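Local structure of 2-hydroxyisobutyryl-CoA synthetase (Aquincola tertiaricarbonis, 6HDY) at residues A[400-405]-A[468-473]. The protein is an acyl-CoA synthetase by name and a member of the ANL superfamily, with an AMP-binding domain and a smaller C-terminal domain. Numbering follows the deposited sequence.
Sequences HRIVIT and RRVIDD
The R469 side chain crosses those of H400 and R401 at about a right angle. Its CB approaches the carbonyl oxygen of H400 (3.9 Å) and NE of R401, both on the same side. With CG anti to the carbonyl carbon (chi1 -68°), that methylene sits 3.6 Å from R401 NH2. CD then slides over one face of the H400 imidazole, offset toward its rim, a CH-pi contact 3.6 Å from CD to the ring centroid. The guanidinium beyond is turned 20° from the ring plane and forms a salt bridge with E399. R401 NH2 lies only 4.1 Å from R469 NE, yet it too pairs with E399, whose carboxylate probably eases the repulsion of the like charges. Arginine suits both places: its methylenes pack against neighbours while its guanidinium reaches E399.

The backbones form a short parallel ladder at one edge of the mixed sheet in the C-terminal domain of this ANL enzyme. I402 N donates to R469 O at 2.8 Å, I471 N to I402 O, and I404 N to I471 O, all nearly straight.

Branched side chains fit such strands. I402 CD1 reaches V470 CG2 at 3.8 Å, and I404 CG1 lies 3.7 Å from V470 CG1. V403 CG2 and R401 CD, in contrast, both meet I471 CD1, the latter at 3.7 Å. Past the ladder, D473 N-caps helix 474-486, accepting from V476 N.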
# COMPACT_ATOMS: atom_id res chain seq x y z
N HIS A 400 -16.72 22.37 -3.70
CA HIS A 400 -18.15 22.56 -3.99
C HIS A 400 -18.84 21.20 -4.00
O HIS A 400 -18.16 20.16 -4.04
CB HIS A 400 -18.36 23.30 -5.33
CG HIS A 400 -18.04 22.47 -6.54
ND1 HIS A 400 -16.75 22.38 -7.03
CD2 HIS A 400 -18.86 21.73 -7.33
CE1 HIS A 400 -16.83 21.60 -8.10
NE2 HIS A 400 -18.07 21.18 -8.32
N ARG A 401 -20.17 21.22 -3.95
CA ARG A 401 -21.04 20.06 -4.07
C ARG A 401 -22.14 20.44 -5.05
O ARG A 401 -22.55 21.61 -5.12
CB ARG A 401 -21.68 19.64 -2.73
CG ARG A 401 -20.75 19.04 -1.66
CD ARG A 401 -20.31 17.59 -1.90
NE ARG A 401 -18.97 17.62 -2.45
CZ ARG A 401 -17.88 17.20 -1.83
NH1 ARG A 401 -17.97 16.56 -0.67
NH2 ARG A 401 -16.70 17.38 -2.37
N ILE A 402 -22.58 19.46 -5.84
CA ILE A 402 -23.71 19.60 -6.77
C ILE A 402 -24.82 18.77 -6.12
O ILE A 402 -24.58 17.62 -5.76
CB ILE A 402 -23.36 19.12 -8.20
CG1 ILE A 402 -22.05 19.74 -8.71
CG2 ILE A 402 -24.52 19.38 -9.16
CD1 ILE A 402 -21.36 18.90 -9.78
N VAL A 403 -25.98 19.40 -5.85
CA VAL A 403 -27.12 18.73 -5.21
C VAL A 403 -28.22 18.53 -6.26
O VAL A 403 -28.74 19.50 -6.83
CB VAL A 403 -27.62 19.41 -3.89
CG1 VAL A 403 -28.83 18.69 -3.32
CG2 VAL A 403 -26.50 19.46 -2.84
N ILE A 404 -28.51 17.26 -6.58
CA ILE A 404 -29.47 16.88 -7.62
C ILE A 404 -30.51 15.87 -7.16
O ILE A 404 -30.44 15.33 -6.05
CB ILE A 404 -28.76 16.37 -8.93
CG1 ILE A 404 -28.20 14.91 -8.76
CG2 ILE A 404 -27.69 17.35 -9.47
CD1 ILE A 404 -27.88 14.14 -10.08
N THR A 405 -31.46 15.61 -8.05
CA THR A 405 -32.45 14.55 -7.93
C THR A 405 -32.62 13.87 -9.29
O THR A 405 -32.82 14.56 -10.29
CB THR A 405 -33.76 15.00 -7.25
OG1 THR A 405 -34.51 13.82 -6.98
CG2 THR A 405 -34.60 15.99 -8.09
N ARG A 468 -16.16 12.91 -4.98
CA ARG A 468 -17.57 12.57 -5.20
C ARG A 468 -18.37 13.83 -4.84
O ARG A 468 -18.74 14.04 -3.68
CB ARG A 468 -18.02 11.34 -4.37
CG ARG A 468 -17.02 10.17 -4.31
CD ARG A 468 -16.93 9.34 -5.58
NE ARG A 468 -16.16 8.11 -5.36
CZ ARG A 468 -15.67 7.33 -6.32
NH1 ARG A 468 -15.84 7.65 -7.60
NH2 ARG A 468 -14.99 6.23 -6.02
N ARG A 469 -18.55 14.71 -5.84
CA ARG A 469 -19.19 16.02 -5.62
C ARG A 469 -20.69 16.05 -5.85
O ARG A 469 -21.34 17.02 -5.47
CB ARG A 469 -18.49 17.13 -6.43
CG ARG A 469 -17.09 17.38 -5.90
CD ARG A 469 -16.43 18.61 -6.49
NE ARG A 469 -15.10 18.78 -5.91
CZ ARG A 469 -13.96 18.44 -6.50
NH1 ARG A 469 -13.97 17.96 -7.74
NH2 ARG A 469 -12.81 18.60 -5.88
N VAL A 470 -21.26 14.98 -6.43
CA VAL A 470 -22.70 14.95 -6.67
C VAL A 470 -23.42 14.23 -5.53
O VAL A 470 -23.06 13.11 -5.17
CB VAL A 470 -23.07 14.40 -8.07
CG1 VAL A 470 -24.58 14.30 -8.23
CG2 VAL A 470 -22.48 15.29 -9.15
N ILE A 471 -24.42 14.92 -4.95
CA ILE A 471 -25.32 14.42 -3.91
C ILE A 471 -26.64 14.29 -4.65
O ILE A 471 -27.24 15.31 -4.99
CB ILE A 471 -25.40 15.36 -2.67
CG1 ILE A 471 -24.01 15.69 -2.11
CG2 ILE A 471 -26.29 14.73 -1.58
CD1 ILE A 471 -23.96 16.99 -1.29
N ASP A 472 -27.04 13.05 -4.98
CA ASP A 472 -28.20 12.71 -5.79
C ASP A 472 -29.50 12.39 -4.98
O ASP A 472 -30.45 11.85 -5.53
CB ASP A 472 -27.82 11.56 -6.76
CG ASP A 472 -28.95 10.93 -7.55
OD1 ASP A 472 -29.62 11.66 -8.32
OD2 ASP A 472 -29.23 9.73 -7.34
N ASP A 473 -29.56 12.82 -3.71
CA ASP A 473 -30.68 12.60 -2.78
C ASP A 473 -31.86 13.58 -3.01
O ASP A 473 -31.67 14.79 -3.03
CB ASP A 473 -30.15 12.68 -1.33
CG ASP A 473 -31.05 12.16 -0.23
OD1 ASP A 473 -32.12 12.76 -0.01
OD2 ASP A 473 -30.62 11.24 0.50